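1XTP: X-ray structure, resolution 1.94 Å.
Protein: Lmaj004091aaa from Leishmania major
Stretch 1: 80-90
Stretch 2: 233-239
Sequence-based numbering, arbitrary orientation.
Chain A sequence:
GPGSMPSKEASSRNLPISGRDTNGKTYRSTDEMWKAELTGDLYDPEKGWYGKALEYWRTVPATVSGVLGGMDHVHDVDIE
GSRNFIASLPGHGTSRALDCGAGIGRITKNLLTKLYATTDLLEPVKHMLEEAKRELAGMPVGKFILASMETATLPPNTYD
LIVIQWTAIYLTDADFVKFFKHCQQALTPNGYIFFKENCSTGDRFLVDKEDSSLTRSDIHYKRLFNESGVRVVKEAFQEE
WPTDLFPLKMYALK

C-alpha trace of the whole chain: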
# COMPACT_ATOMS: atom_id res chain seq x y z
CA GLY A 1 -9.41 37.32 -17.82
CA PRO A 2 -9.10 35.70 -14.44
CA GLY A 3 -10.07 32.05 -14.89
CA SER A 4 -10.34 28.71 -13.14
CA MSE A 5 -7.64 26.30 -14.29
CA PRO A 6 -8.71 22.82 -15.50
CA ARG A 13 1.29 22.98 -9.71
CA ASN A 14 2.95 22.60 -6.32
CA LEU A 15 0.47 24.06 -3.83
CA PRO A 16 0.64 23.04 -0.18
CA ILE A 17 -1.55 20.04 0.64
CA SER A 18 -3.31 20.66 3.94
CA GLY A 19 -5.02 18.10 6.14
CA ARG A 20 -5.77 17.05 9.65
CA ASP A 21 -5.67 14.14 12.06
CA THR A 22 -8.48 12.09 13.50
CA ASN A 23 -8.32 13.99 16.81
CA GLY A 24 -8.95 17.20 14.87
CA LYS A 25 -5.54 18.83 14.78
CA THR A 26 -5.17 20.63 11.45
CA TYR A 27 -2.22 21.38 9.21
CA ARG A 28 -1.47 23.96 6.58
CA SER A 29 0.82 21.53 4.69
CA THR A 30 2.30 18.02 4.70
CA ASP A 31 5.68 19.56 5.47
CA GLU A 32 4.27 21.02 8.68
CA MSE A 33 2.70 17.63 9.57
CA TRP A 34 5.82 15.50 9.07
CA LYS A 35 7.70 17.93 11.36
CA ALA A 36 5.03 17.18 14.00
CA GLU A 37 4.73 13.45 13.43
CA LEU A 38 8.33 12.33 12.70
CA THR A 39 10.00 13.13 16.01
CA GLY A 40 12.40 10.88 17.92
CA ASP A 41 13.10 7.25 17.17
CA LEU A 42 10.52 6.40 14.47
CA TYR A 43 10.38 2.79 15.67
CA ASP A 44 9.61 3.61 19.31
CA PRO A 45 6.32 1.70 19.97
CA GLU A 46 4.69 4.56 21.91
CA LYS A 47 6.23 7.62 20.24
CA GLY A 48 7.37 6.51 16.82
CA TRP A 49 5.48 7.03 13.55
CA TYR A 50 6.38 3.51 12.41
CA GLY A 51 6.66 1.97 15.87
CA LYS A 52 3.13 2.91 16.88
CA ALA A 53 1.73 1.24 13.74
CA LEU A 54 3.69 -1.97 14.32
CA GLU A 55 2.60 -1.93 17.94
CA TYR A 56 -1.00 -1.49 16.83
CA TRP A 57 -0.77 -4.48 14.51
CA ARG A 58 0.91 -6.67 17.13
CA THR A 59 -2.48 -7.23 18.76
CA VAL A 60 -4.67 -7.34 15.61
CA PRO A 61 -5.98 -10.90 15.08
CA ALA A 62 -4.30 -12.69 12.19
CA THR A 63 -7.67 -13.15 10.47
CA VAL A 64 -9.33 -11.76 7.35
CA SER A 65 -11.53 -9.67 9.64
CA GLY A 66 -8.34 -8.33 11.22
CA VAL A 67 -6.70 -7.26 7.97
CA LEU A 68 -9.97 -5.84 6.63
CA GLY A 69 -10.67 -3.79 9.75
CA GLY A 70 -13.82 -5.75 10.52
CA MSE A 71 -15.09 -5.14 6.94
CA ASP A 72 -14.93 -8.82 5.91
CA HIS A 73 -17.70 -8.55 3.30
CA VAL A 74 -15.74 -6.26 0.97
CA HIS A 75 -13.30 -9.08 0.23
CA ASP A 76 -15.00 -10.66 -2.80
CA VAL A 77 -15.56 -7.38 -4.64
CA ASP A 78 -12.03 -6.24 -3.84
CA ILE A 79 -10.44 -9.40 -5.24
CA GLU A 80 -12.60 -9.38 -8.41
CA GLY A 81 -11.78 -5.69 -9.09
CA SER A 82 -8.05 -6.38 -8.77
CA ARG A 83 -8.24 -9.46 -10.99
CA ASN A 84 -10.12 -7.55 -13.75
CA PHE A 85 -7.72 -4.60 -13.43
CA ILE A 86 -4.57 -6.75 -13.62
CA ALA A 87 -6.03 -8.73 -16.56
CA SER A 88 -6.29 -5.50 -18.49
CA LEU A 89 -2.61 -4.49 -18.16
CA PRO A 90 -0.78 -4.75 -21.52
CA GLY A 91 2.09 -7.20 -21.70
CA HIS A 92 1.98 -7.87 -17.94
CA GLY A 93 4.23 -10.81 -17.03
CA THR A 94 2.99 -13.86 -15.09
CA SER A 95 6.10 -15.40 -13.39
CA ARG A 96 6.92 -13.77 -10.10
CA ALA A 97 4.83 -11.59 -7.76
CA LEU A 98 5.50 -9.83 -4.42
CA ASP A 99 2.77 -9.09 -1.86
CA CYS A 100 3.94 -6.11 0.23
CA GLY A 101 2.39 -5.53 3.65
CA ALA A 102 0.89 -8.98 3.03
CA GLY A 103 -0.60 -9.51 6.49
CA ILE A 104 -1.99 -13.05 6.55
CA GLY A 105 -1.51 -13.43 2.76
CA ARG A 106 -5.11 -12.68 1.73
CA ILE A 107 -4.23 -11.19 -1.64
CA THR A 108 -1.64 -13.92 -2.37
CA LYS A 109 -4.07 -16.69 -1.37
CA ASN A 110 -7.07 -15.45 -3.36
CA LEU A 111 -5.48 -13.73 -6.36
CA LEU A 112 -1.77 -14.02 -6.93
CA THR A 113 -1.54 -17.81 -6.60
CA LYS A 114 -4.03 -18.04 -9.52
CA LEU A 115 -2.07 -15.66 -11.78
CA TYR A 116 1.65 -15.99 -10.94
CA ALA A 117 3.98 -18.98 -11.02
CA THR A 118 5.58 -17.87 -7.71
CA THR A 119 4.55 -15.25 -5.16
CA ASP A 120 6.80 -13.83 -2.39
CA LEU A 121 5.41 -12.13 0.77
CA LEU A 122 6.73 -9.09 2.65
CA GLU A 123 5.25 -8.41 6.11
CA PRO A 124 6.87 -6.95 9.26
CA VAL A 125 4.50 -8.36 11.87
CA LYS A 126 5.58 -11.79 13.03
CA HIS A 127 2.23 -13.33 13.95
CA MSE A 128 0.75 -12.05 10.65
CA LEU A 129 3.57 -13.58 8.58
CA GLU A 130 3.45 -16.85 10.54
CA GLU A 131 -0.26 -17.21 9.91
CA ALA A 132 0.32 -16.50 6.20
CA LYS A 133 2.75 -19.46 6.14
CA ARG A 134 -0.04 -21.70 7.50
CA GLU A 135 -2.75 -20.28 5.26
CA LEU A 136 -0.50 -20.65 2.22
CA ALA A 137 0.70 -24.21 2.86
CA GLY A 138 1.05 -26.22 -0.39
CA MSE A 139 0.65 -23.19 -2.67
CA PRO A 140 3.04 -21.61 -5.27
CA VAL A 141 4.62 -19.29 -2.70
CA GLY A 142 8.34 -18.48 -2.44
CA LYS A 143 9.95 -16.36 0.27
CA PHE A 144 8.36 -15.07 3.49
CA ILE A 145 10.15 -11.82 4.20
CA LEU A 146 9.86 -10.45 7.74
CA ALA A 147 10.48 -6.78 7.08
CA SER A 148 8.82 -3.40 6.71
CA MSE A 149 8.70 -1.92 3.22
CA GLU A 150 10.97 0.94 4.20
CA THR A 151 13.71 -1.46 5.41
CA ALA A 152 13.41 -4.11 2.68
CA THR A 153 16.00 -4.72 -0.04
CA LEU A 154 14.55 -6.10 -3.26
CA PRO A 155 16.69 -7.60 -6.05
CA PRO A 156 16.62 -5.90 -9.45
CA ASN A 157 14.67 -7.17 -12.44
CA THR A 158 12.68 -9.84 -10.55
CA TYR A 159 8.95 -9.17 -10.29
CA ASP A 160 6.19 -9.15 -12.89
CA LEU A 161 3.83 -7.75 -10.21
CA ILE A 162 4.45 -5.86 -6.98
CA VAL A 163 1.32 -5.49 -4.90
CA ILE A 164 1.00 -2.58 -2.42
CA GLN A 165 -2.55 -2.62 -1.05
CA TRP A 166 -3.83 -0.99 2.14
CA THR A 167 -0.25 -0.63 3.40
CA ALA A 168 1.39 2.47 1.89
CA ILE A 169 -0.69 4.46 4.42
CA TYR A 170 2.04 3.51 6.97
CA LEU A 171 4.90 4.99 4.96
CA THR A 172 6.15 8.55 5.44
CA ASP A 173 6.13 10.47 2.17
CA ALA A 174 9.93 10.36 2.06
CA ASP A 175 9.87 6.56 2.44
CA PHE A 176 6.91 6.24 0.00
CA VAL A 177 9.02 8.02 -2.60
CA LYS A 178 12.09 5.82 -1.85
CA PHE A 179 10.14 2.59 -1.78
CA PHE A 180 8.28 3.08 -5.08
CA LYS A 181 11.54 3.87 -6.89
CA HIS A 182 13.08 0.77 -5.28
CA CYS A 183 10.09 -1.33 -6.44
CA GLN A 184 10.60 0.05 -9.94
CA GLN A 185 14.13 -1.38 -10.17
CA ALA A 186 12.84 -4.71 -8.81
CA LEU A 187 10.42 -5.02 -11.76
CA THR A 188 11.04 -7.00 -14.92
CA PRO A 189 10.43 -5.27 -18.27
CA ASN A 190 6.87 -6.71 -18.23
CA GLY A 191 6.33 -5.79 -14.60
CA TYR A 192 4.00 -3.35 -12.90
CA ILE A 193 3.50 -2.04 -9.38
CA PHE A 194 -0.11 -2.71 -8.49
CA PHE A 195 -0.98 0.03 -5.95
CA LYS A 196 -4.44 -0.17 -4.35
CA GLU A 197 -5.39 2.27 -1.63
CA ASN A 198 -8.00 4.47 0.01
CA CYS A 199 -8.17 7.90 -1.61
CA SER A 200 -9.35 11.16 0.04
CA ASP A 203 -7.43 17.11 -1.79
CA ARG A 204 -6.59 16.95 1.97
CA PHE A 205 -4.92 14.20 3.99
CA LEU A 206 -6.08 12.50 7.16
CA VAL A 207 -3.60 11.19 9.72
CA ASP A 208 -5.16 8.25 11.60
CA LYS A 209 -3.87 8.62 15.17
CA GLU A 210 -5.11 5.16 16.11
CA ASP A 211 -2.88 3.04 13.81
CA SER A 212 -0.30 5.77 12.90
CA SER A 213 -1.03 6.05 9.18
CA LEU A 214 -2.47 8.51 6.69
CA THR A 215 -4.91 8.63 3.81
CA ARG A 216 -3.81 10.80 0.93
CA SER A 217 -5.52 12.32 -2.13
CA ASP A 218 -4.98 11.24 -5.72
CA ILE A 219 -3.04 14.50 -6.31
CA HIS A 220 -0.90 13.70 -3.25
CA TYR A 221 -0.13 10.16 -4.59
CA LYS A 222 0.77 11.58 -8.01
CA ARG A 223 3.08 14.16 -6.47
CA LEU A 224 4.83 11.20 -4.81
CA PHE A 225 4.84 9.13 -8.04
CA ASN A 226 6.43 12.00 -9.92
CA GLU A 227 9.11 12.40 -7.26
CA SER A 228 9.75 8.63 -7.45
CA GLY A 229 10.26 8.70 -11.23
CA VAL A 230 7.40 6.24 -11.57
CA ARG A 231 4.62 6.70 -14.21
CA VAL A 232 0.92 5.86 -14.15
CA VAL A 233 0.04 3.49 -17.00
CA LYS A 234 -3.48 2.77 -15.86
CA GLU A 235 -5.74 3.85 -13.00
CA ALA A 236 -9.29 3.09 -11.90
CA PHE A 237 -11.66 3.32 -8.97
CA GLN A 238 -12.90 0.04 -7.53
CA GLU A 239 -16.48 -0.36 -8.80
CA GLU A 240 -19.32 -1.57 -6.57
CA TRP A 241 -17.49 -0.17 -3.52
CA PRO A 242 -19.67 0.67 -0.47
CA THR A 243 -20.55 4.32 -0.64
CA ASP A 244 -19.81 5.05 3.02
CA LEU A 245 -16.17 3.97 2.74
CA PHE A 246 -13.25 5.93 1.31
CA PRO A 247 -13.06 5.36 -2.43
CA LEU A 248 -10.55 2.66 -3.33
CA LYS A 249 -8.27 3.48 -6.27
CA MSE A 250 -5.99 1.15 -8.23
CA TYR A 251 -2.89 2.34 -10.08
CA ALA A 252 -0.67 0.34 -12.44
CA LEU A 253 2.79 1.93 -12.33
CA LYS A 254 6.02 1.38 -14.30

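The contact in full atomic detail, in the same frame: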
# COMPACT_ATOMS: atom_id res chain seq x y z
N GLU A 80 -12.13 -9.37 -7.02
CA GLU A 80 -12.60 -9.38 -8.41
C GLU A 80 -12.17 -8.11 -9.17
O GLU A 80 -11.71 -8.18 -10.32
CB GLU A 80 -14.11 -9.59 -8.45
CG GLU A 80 -14.72 -9.67 -9.85
CD GLU A 80 -14.29 -10.91 -10.65
OE1 GLU A 80 -13.50 -11.75 -10.14
OE2 GLU A 80 -14.76 -11.06 -11.79
N GLY A 81 -12.30 -6.95 -8.53
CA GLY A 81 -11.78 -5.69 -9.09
C GLY A 81 -10.29 -5.70 -9.44
O GLY A 81 -9.89 -5.21 -10.49
N SER A 82 -9.48 -6.25 -8.54
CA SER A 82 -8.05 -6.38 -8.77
C SER A 82 -7.75 -7.33 -9.93
O SER A 82 -6.89 -7.06 -10.79
CB SER A 82 -7.36 -6.90 -7.51
OG SER A 82 -7.43 -5.95 -6.48
N ARG A 83 -8.44 -8.46 -9.94
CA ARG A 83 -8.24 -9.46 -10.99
C ARG A 83 -8.57 -8.89 -12.39
O ARG A 83 -7.78 -9.06 -13.34
CB ARG A 83 -9.08 -10.69 -10.70
CG ARG A 83 -8.78 -11.81 -11.67
CD ARG A 83 -9.76 -12.97 -11.53
NE ARG A 83 -11.12 -12.66 -11.97
CZ ARG A 83 -11.49 -12.44 -13.24
NH1 ARG A 83 -10.60 -12.45 -14.24
NH2 ARG A 83 -12.76 -12.19 -13.51
N ASN A 84 -9.72 -8.22 -12.50
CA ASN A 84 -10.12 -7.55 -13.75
C ASN A 84 -9.15 -6.42 -14.15
O ASN A 84 -8.80 -6.27 -15.31
CB ASN A 84 -11.56 -7.03 -13.65
CG ASN A 84 -12.59 -8.16 -13.60
OD1 ASN A 84 -12.33 -9.27 -14.03
ND2 ASN A 84 -13.77 -7.86 -13.07
N PHE A 85 -8.69 -5.66 -13.17
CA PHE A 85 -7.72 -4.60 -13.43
C PHE A 85 -6.40 -5.17 -13.93
O PHE A 85 -5.90 -4.73 -14.96
CB PHE A 85 -7.49 -3.76 -12.17
CG PHE A 85 -6.57 -2.57 -12.38
CD1 PHE A 85 -7.06 -1.38 -12.88
CD2 PHE A 85 -5.22 -2.65 -12.06
CE1 PHE A 85 -6.22 -0.29 -13.06
CE2 PHE A 85 -4.39 -1.56 -12.24
CZ PHE A 85 -4.89 -0.38 -12.74
N ILE A 86 -5.84 -6.14 -13.21
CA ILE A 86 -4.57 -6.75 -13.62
C ILE A 86 -4.66 -7.43 -15.00
O ILE A 86 -3.73 -7.34 -15.81
CB ILE A 86 -4.06 -7.77 -12.60
CG1 ILE A 86 -3.70 -7.07 -11.28
CG2 ILE A 86 -2.84 -8.52 -13.15
CD1 ILE A 86 -3.75 -7.99 -10.09
N ALA A 87 -5.79 -8.09 -15.26
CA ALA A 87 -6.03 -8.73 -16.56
C ALA A 87 -5.89 -7.75 -17.70
O ALA A 87 -5.41 -8.10 -18.77
CB ALA A 87 -7.41 -9.37 -16.60
N SER A 88 -6.29 -6.51 -17.46
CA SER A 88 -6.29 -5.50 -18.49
C SER A 88 -4.92 -4.84 -18.76
O SER A 88 -4.83 -3.97 -19.62
CB SER A 88 -7.27 -4.41 -18.11
OG SER A 88 -6.76 -3.66 -17.01
N LEU A 89 -3.89 -5.19 -18.00
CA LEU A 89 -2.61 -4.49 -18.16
C LEU A 89 -1.87 -5.08 -19.35
O LEU A 89 -1.68 -6.28 -19.41
CB LEU A 89 -1.78 -4.59 -16.88
CG LEU A 89 -2.46 -4.00 -15.65
CD1 LEU A 89 -1.64 -4.29 -14.39
CD2 LEU A 89 -2.68 -2.50 -15.83
N PRO A 90 -1.49 -4.24 -20.33
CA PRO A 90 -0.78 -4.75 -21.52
C PRO A 90 0.58 -5.36 -21.21
O PRO A 90 1.34 -4.82 -20.39
CB PRO A 90 -0.63 -3.53 -22.42
CG PRO A 90 -1.65 -2.58 -21.95
CD PRO A 90 -1.74 -2.79 -20.46
N VAL A 233 0.40 4.07 -15.71
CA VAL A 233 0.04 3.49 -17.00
C VAL A 233 -1.46 3.33 -17.07
O VAL A 233 -2.08 3.53 -18.12
CB VAL A 233 0.69 2.13 -17.22
CG1 VAL A 233 0.31 1.58 -18.60
CG2 VAL A 233 2.19 2.24 -17.06
N LYS A 234 -2.05 2.93 -15.95
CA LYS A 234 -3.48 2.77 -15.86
C LYS A 234 -3.91 3.14 -14.45
O LYS A 234 -3.12 3.06 -13.52
CB LYS A 234 -3.87 1.32 -16.19
CG LYS A 234 -5.35 1.10 -16.36
CD LYS A 234 -5.68 -0.26 -16.94
N GLU A 235 -5.16 3.58 -14.31
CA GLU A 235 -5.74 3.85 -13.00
C GLU A 235 -7.25 3.70 -13.06
O GLU A 235 -7.86 3.95 -14.09
CB GLU A 235 -5.39 5.26 -12.51
CG GLU A 235 -5.99 6.37 -13.34
CD GLU A 235 -5.25 7.67 -13.13
OE1 GLU A 235 -5.59 8.39 -12.16
OE2 GLU A 235 -4.33 7.96 -13.92
N ALA A 236 -7.85 3.28 -11.95
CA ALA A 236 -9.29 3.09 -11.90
C ALA A 236 -9.80 2.98 -10.47
O ALA A 236 -9.14 2.43 -9.60
CB ALA A 236 -9.68 1.85 -12.67
N PHE A 237 -11.00 3.50 -10.25
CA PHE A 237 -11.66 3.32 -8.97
C PHE A 237 -12.27 1.93 -8.93
O PHE A 237 -12.81 1.45 -9.94
CB PHE A 237 -12.73 4.39 -8.75
CG PHE A 237 -12.16 5.74 -8.43
CD1 PHE A 237 -11.70 6.02 -7.15
CD2 PHE A 237 -12.08 6.73 -9.41
CE1 PHE A 237 -11.18 7.26 -6.84
CE2 PHE A 237 -11.55 7.96 -9.12
CZ PHE A 237 -11.11 8.23 -7.82
N GLN A 238 -12.17 1.28 -7.78
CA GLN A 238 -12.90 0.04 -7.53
C GLN A 238 -14.40 0.24 -7.69
O GLN A 238 -15.01 0.99 -6.93
CB GLN A 238 -12.60 -0.47 -6.12
CG GLN A 238 -13.45 -1.69 -5.64
CD GLN A 238 -13.22 -2.92 -6.49
OE1 GLN A 238 -12.09 -3.33 -6.68
NE2 GLN A 238 -14.29 -3.48 -7.05
N GLU A 239 -15.02 -0.42 -8.67
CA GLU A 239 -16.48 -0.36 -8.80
C GLU A 239 -17.20 -1.17 -7.73
O GLU A 239 -16.62 -2.04 -7.09
CB GLU A 239 -16.94 -0.80 -10.20
CG GLU A 239 -16.70 -2.24 -10.54
CD GLU A 239 -17.28 -2.63 -11.91
OE1 GLU A 239 -17.37 -1.78 -12.82
OE2 GLU A 239 -17.67 -3.81 -12.05

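A helix and the turn that follows it pack against a β-strand and the residue after it through a small, largely apolar contact that buries 308 Å² and contains no hydrogen bond between the modelled atoms of the two stretches. Helix 80-87 and strand 234-237 run roughly antiparallel, at 155° between their directions, with a closest axial approach of 10.2 Å, so side chains must fill most of the gap. Phe85 does so from the helix: its t rotamer carries the ring to the strand, where CE1 lies 3.7 Å from Lys234 CG and 4.1 Å from Ala236 CB. Lys234 and Ala236 both point toward the helix, whereas the intervening Glu235 points away, the alternation expected of an extended strand. The aliphatic part of Lys234 also reaches the turn, its CD lying 3.9 Å from Leu89 CD2 and 3.6 Å from Ser88 OG; CE and NZ are not modelled, so the position of the amine is unknown. Ser88 OG donates a very short hydrogen bond to Phe85 O (2.5 Å), tying the turn back to the helix. At the other end, the backbones come closer, with Gly81 CA 6.0 Å from Gln238 CA. Here Gln238 OE1 sits 3.4 Å from Gly81 CA, a position that a β-carbon on Gly81 would obstruct.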